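Local coordinates for SusD superfamily protein (Bacteroides thetaiotaomicron VPI-5482, PDB 3HDX) that probably binds polysaccharide at the outer membrane and is thought to take part in carbohydrate uptake, at residues N408-R420 and W431-D443. Sequence-based numbering, arbitrary orientation. Where two conformers were deposited one is given.
With EDO (1,2-ethanediol), chain D; EDO (1,2-ethanediol), chain E.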
loop_
_atom_site.group_PDB
_atom_site.type_symbol
_atom_site.label_atom_id
_atom_site.label_comp_id
_atom_site.label_asym_id
_atom_site.label_seq_id
_atom_site.Cartn_x
_atom_site.Cartn_y
_atom_site.Cartn_z
ATOM N N ASN A 408 -22.380 19.804 5.681
ATOM C CA ASN A 408 -22.864 18.581 5.029
ATOM C C ASN A 408 -21.744 17.530 5.140
ATOM O O ASN A 408 -20.702 17.661 4.488
ATOM C CB ASN A 408 -23.277 18.850 3.594
ATOM C CG ASN A 408 -23.892 17.648 2.928
ATOM O OD1 ASN A 408 -23.313 16.585 2.913
ATOM N ND2 ASN A 408 -25.083 17.824 2.338
ATOM N N ARG A 409 -22.002 16.511 5.949
ATOM C CA ARG A 409 -21.048 15.397 6.207
ATOM C C ARG A 409 -20.613 14.708 4.912
ATOM O O ARG A 409 -19.420 14.461 4.711
ATOM C CB ARG A 409 -21.680 14.359 7.176
ATOM C CG ARG A 409 -20.922 13.051 7.427
ATOM C CD ARG A 409 -21.838 12.058 8.266
ATOM N NE ARG A 409 -21.392 10.647 8.312
ATOM C CZ ARG A 409 -21.721 9.659 7.450
ATOM N NH1 ARG A 409 -22.538 9.853 6.404
ATOM N NH2 ARG A 409 -21.229 8.428 7.642
ATOM N N GLU A 410 -21.559 14.455 4.012
ATOM C CA GLU A 410 -21.252 13.737 2.777
ATOM C C GLU A 410 -20.390 14.615 1.835
ATOM O O GLU A 410 -19.468 14.109 1.181
ATOM C CB GLU A 410 -22.526 13.203 2.135
ATOM C CG GLU A 410 -23.203 12.099 2.949
ATOM C CD GLU A 410 -23.949 12.574 4.215
ATOM O OE1 GLU A 410 -24.487 13.717 4.262
ATOM O OE2 GLU A 410 -23.963 11.813 5.198
ATOM N N SER A 411 -20.642 15.927 1.821
ATOM C CA SER A 411 -19.836 16.853 1.008
ATOM C C SER A 411 -18.386 16.820 1.498
ATOM O O SER A 411 -17.444 16.817 0.682
ATOM C CB SER A 411 -20.354 18.303 1.067
ATOM O OG SER A 411 -21.642 18.436 0.489
ATOM N N LEU A 412 -18.197 16.816 2.828
ATOM C CA LEU A 412 -16.850 16.748 3.408
ATOM C C LEU A 412 -16.193 15.392 3.126
ATOM O O LEU A 412 -15.018 15.340 2.766
ATOM C CB LEU A 412 -16.893 17.084 4.910
ATOM C CG LEU A 412 -15.540 16.987 5.656
ATOM C CD1 LEU A 412 -14.535 17.922 4.966
ATOM C CD2 LEU A 412 -15.671 17.361 7.143
ATOM N N ILE A 413 -16.946 14.303 3.275
ATOM C CA ILE A 413 -16.401 12.960 2.924
ATOM C C ILE A 413 -15.927 12.939 1.473
ATOM O O ILE A 413 -14.791 12.541 1.211
ATOM C CB ILE A 413 -17.422 11.819 3.180
ATOM C CG1 ILE A 413 -17.643 11.624 4.670
ATOM C CG2 ILE A 413 -16.968 10.482 2.486
ATOM C CD1 ILE A 413 -18.924 10.813 4.982
ATOM N N ALA A 414 -16.732 13.468 0.564
ATOM C CA ALA A 414 -16.362 13.454 -0.863
ATOM C C ALA A 414 -15.035 14.240 -1.047
ATOM O O ALA A 414 -14.135 13.793 -1.763
ATOM C CB ALA A 414 -17.497 13.988 -1.754
ATOM N N GLU A 415 -14.915 15.381 -0.378
ATOM C CA GLU A 415 -13.701 16.197 -0.497
ATOM C C GLU A 415 -12.439 15.535 0.093
ATOM O O GLU A 415 -11.361 15.633 -0.491
ATOM C CB GLU A 415 -13.895 17.619 0.036
ATOM C CG GLU A 415 -12.695 18.530 -0.154
ATOM C CD GLU A 415 -12.258 18.706 -1.595
ATOM O OE1 GLU A 415 -13.069 18.503 -2.544
ATOM O OE2 GLU A 415 -11.075 19.052 -1.764
ATOM N N ILE A 416 -12.597 14.848 1.215
ATOM C CA ILE A 416 -11.495 14.064 1.797
ATOM C C ILE A 416 -11.010 13.033 0.765
ATOM O O ILE A 416 -9.790 12.885 0.575
ATOM C CB ILE A 416 -11.896 13.359 3.094
ATOM C CG1 ILE A 416 -12.160 14.400 4.211
ATOM C CG2 ILE A 416 -10.800 12.380 3.568
ATOM C CD1 ILE A 416 -12.917 13.916 5.408
ATOM N N PHE A 417 -11.952 12.344 0.096
ATOM C CA PHE A 417 -11.543 11.414 -0.976
ATOM C C PHE A 417 -10.895 12.102 -2.190
ATOM O O PHE A 417 -9.991 11.534 -2.773
ATOM C CB PHE A 417 -12.662 10.462 -1.343
ATOM C CG PHE A 417 -12.802 9.374 -0.346
ATOM C CD1 PHE A 417 -11.899 8.311 -0.349
ATOM C CD2 PHE A 417 -13.785 9.403 0.638
ATOM C CE1 PHE A 417 -12.004 7.284 0.591
ATOM C CE2 PHE A 417 -13.874 8.393 1.556
ATOM C CZ PHE A 417 -12.985 7.346 1.558
ATOM N N GLU A 418 -11.300 13.334 -2.528
ATOM C CA GLU A 418 -10.612 14.062 -3.603
ATOM C C GLU A 418 -9.205 14.448 -3.163
ATOM O O GLU A 418 -8.300 14.469 -3.978
ATOM C CB GLU A 418 -11.386 15.317 -4.023
ATOM C CG GLU A 418 -12.714 15.000 -4.663
ATOM C CD GLU A 418 -12.635 14.044 -5.854
ATOM O OE1 GLU A 418 -11.768 14.239 -6.705
ATOM O OE2 GLU A 418 -13.468 13.097 -5.921
ATOM N N GLU A 419 -9.036 14.789 -1.881
ATOM C CA GLU A 419 -7.689 15.090 -1.373
ATOM C C GLU A 419 -6.795 13.838 -1.426
ATOM O O GLU A 419 -5.606 13.909 -1.784
ATOM C CB GLU A 419 -7.716 15.741 0.010
ATOM C CG GLU A 419 -6.350 16.394 0.382
ATOM C CD GLU A 419 -5.947 17.562 -0.501
ATOM O OE1 GLU A 419 -6.813 18.231 -1.113
ATOM O OE2 GLU A 419 -4.735 17.851 -0.541
ATOM N N ARG A 420 -7.334 12.690 -1.022
ATOM C CA ARG A 420 -6.587 11.439 -1.178
ATOM C C ARG A 420 -6.230 11.172 -2.660
ATOM O O ARG A 420 -5.149 10.671 -2.988
ATOM C CB ARG A 420 -7.404 10.268 -0.627
ATOM C CG ARG A 420 -7.585 10.296 0.862
ATOM C CD ARG A 420 -8.323 9.070 1.432
ATOM N NE ARG A 420 -7.576 7.813 1.232
ATOM C CZ ARG A 420 -6.614 7.354 2.023
ATOM N NH1 ARG A 420 -6.306 7.935 3.194
ATOM N NH2 ARG A 420 -5.992 6.241 1.680
ATOM N N TRP A 431 -8.172 2.872 -6.159
ATOM C CA TRP A 431 -9.241 1.865 -6.310
ATOM C C TRP A 431 -9.851 1.492 -4.945
ATOM O O TRP A 431 -11.063 1.495 -4.779
ATOM C CB TRP A 431 -8.723 0.610 -7.033
ATOM C CG TRP A 431 -9.677 -0.521 -6.893
ATOM C CD1 TRP A 431 -9.507 -1.613 -6.115
ATOM C CD2 TRP A 431 -11.011 -0.600 -7.427
ATOM N NE1 TRP A 431 -10.640 -2.394 -6.146
ATOM C CE2 TRP A 431 -11.582 -1.794 -6.948
ATOM C CE3 TRP A 431 -11.759 0.211 -8.259
ATOM C CZ2 TRP A 431 -12.875 -2.207 -7.302
ATOM C CZ3 TRP A 431 -13.055 -0.177 -8.610
ATOM C CH2 TRP A 431 -13.599 -1.382 -8.133
ATOM N N TYR A 432 -9.005 1.186 -3.971
ATOM C CA TYR A 432 -9.484 0.818 -2.641
ATOM C C TYR A 432 -10.255 1.996 -2.000
ATOM O O TYR A 432 -11.293 1.804 -1.377
ATOM C CB TYR A 432 -8.334 0.354 -1.754
ATOM C CG TYR A 432 -7.503 -0.713 -2.381
ATOM C CD1 TYR A 432 -8.039 -1.973 -2.636
ATOM C CD2 TYR A 432 -6.205 -0.440 -2.823
ATOM C CE1 TYR A 432 -7.291 -2.941 -3.269
ATOM C CE2 TYR A 432 -5.435 -1.406 -3.449
ATOM C CZ TYR A 432 -5.988 -2.661 -3.683
ATOM O OH TYR A 432 -5.218 -3.647 -4.276
ATOM N N ASP A 433 -9.722 3.197 -2.183
ATOM C CA ASP A 433 -10.365 4.418 -1.736
ATOM C C ASP A 433 -11.728 4.604 -2.388
ATOM O O ASP A 433 -12.690 5.010 -1.726
ATOM C CB ASP A 433 -9.500 5.634 -2.031
ATOM C CG ASP A 433 -8.283 5.743 -1.116
ATOM O OD1 ASP A 433 -8.097 4.943 -0.178
ATOM O OD2 ASP A 433 -7.487 6.681 -1.323
ATOM N N LEU A 434 -11.858 4.256 -3.684
ATOM C CA LEU A 434 -13.172 4.398 -4.359
ATOM C C LEU A 434 -14.208 3.504 -3.703
ATOM O O LEU A 434 -15.369 3.918 -3.556
ATOM C CB LEU A 434 -13.041 4.057 -5.848
ATOM C CG LEU A 434 -12.581 5.206 -6.741
ATOM C CD1 LEU A 434 -12.223 4.664 -8.120
ATOM C CD2 LEU A 434 -13.687 6.263 -6.857
ATOM N N VAL A 435 -13.780 2.295 -3.319
ATOM C CA VAL A 435 -14.680 1.339 -2.642
ATOM C C VAL A 435 -15.071 1.871 -1.245
ATOM O O VAL A 435 -16.249 1.927 -0.909
ATOM C CB VAL A 435 -14.067 -0.090 -2.580
ATOM C CG1 VAL A 435 -14.943 -1.035 -1.732
ATOM C CG2 VAL A 435 -13.816 -0.678 -4.008
ATOM N N ARG A 436 -14.090 2.293 -0.431
ATOM C CA ARG A 436 -14.448 2.821 0.913
ATOM C C ARG A 436 -15.341 4.061 0.772
ATOM O O ARG A 436 -16.297 4.230 1.514
ATOM C CB ARG A 436 -13.211 3.173 1.737
ATOM C CG ARG A 436 -12.321 1.984 2.052
ATOM C CD ARG A 436 -11.434 2.213 3.273
ATOM N NE ARG A 436 -10.835 3.536 3.239
ATOM C CZ ARG A 436 -9.867 3.901 2.392
ATOM N NH1 ARG A 436 -9.256 3.016 1.584
ATOM N NH2 ARG A 436 -9.495 5.184 2.368
ATOM N N ARG A 437 -14.996 4.940 -0.167
ATOM C CA ARG A 437 -15.826 6.113 -0.454
ATOM C C ARG A 437 -17.252 5.726 -0.819
ATOM O O ARG A 437 -18.192 6.306 -0.275
ATOM C CB ARG A 437 -15.226 6.917 -1.609
ATOM C CG ARG A 437 -15.999 8.184 -1.992
ATOM C CD ARG A 437 -15.667 8.684 -3.369
ATOM N NE ARG A 437 -16.551 9.799 -3.726
ATOM C CZ ARG A 437 -17.826 9.671 -4.056
ATOM N NH1 ARG A 437 -18.393 8.468 -4.153
ATOM N NH2 ARG A 437 -18.547 10.753 -4.339
ATOM N N GLN A 438 -17.407 4.716 -1.673
ATOM C CA GLN A 438 -18.747 4.345 -2.088
ATOM C C GLN A 438 -19.591 3.827 -0.924
ATOM O O GLN A 438 -20.782 4.120 -0.816
ATOM C CB GLN A 438 -18.707 3.323 -3.213
ATOM C CG GLN A 438 -20.113 3.035 -3.780
ATOM C CD GLN A 438 -20.885 4.289 -4.237
ATOM O OE1 GLN A 438 -22.103 4.378 -4.002
ATOM N NE2 GLN A 438 -20.198 5.238 -4.919
ATOM N N LYS A 439 -18.960 3.074 -0.044
ATOM C CA LYS A 439 -19.655 2.539 1.127
ATOM C C LYS A 439 -20.192 3.608 2.047
ATOM O O LYS A 439 -21.244 3.425 2.670
ATOM C CB LYS A 439 -18.764 1.536 1.864
ATOM C CG LYS A 439 -18.491 0.226 1.028
ATOM C CD LYS A 439 -17.339 -0.623 1.576
ATOM C CE LYS A 439 -17.657 -1.216 2.942
ATOM N NZ LYS A 439 -16.434 -1.900 3.503
ATOM N N LEU A 440 -19.478 4.732 2.127
ATOM C CA LEU A 440 -19.920 5.880 2.928
ATOM C C LEU A 440 -20.902 6.787 2.187
ATOM O O LEU A 440 -21.891 7.199 2.770
ATOM C CB LEU A 440 -18.737 6.758 3.358
ATOM C CG LEU A 440 -17.841 6.232 4.476
ATOM C CD1 LEU A 440 -16.449 6.955 4.520
ATOM C CD2 LEU A 440 -18.549 6.276 5.800
HETATM N N MSE A 441 -20.594 7.111 0.917
HETATM C CA MSE A 441 -21.406 8.050 0.151
HETATM C C MSE A 441 -22.718 7.457 -0.321
HETATM O O MSE A 441 -23.733 8.146 -0.327
HETATM C CB MSE A 441 -20.622 8.614 -1.064
HETATM C CG MSE A 441 -19.359 9.411 -0.660
HETATM SE SE MSE A 441 -19.756 11.066 0.216
HETATM C CE MSE A 441 -20.758 11.903 -1.240
ATOM N N LYS A 442 -22.668 6.205 -0.772
ATOM C CA LYS A 442 -23.810 5.479 -1.339
ATOM C C LYS A 442 -24.467 6.270 -2.482
ATOM O O LYS A 442 -25.705 6.271 -2.625
ATOM C CB LYS A 442 -24.826 5.109 -0.231
ATOM C CG LYS A 442 -24.196 4.276 0.901
ATOM C CD LYS A 442 -25.208 3.953 2.008
ATOM C CE LYS A 442 -24.521 3.267 3.143
ATOM N N ASP A 443 -23.633 6.930 -3.289
ATOM C CA ASP A 443 -24.105 7.810 -4.362
ATOM C C ASP A 443 -24.114 7.181 -5.752
ATOM O O ASP A 443 -24.352 7.886 -6.715
ATOM C CB ASP A 443 -23.334 9.157 -4.351
ATOM C CG ASP A 443 -21.864 9.042 -4.676
ATOM O OD1 ASP A 443 -21.278 7.925 -4.722
ATOM O OD2 ASP A 443 -21.270 10.127 -4.887
HETATM C C1 EDO D . -14.948 -4.349 0.987
HETATM O O1 EDO D . -14.772 -3.030 1.536
HETATM C C2 EDO D . -16.402 -4.487 0.579
HETATM O O2 EDO D . -17.247 -4.254 1.723
HETATM C C1 EDO E . -14.954 10.240 -6.883
HETATM O O1 EDO E . -13.549 10.522 -6.730
HETATM C C2 EDO E . -15.395 10.511 -8.300
HETATM O O2 EDO E . -14.668 9.639 -9.168
HETATM O O HOH W 1 -22.521 6.824 5.375
HETATM O O HOH W 2 -14.957 12.146 -3.793
#
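Phe417 packs as a knob into the hole formed by Asp433, Arg436, Arg437 and Leu440 on helix 431-441. Arg437 CB lies over one face of the Phe417 ring in a CH-pi contact, 3.5 Å from the centroid and only 7° off the normal. Toward the N-terminal end of helix 409-420, Met441, a selenomethionine here, bends back so that SE comes within 3.6 Å of Ile413 CG2 and CE lies 3.9 Å from Ala414 CB.

At the other end Arg420 grips Asp433 side-on. Its NE donates to OD2 (2.8 Å) from well above the carboxylate plane, whereas NH2 uses the syn lone pair of OD1. Arg436 turns end-on to the same OD1, giving this oxygen three donors. The two helices form an antiparallel hairpin, their axes 10.3 Å apart and inclined at 176°, within the helical SusD-family fold.

Asp365 and Glu372, both on helix 363-376, bind Arg420 and Arg436 respectively, which probably eases the closeness of the two guanidinium groups. Arg437 runs extended past Phe417 to Asp443, its CG swung to the far side from the backbone N (chi1 -179°), and holds the carboxylate through NH1 and NH2. Water 2 joins Arg437 NE (2.8 Å) to Ala414 O and Glu418 OE2.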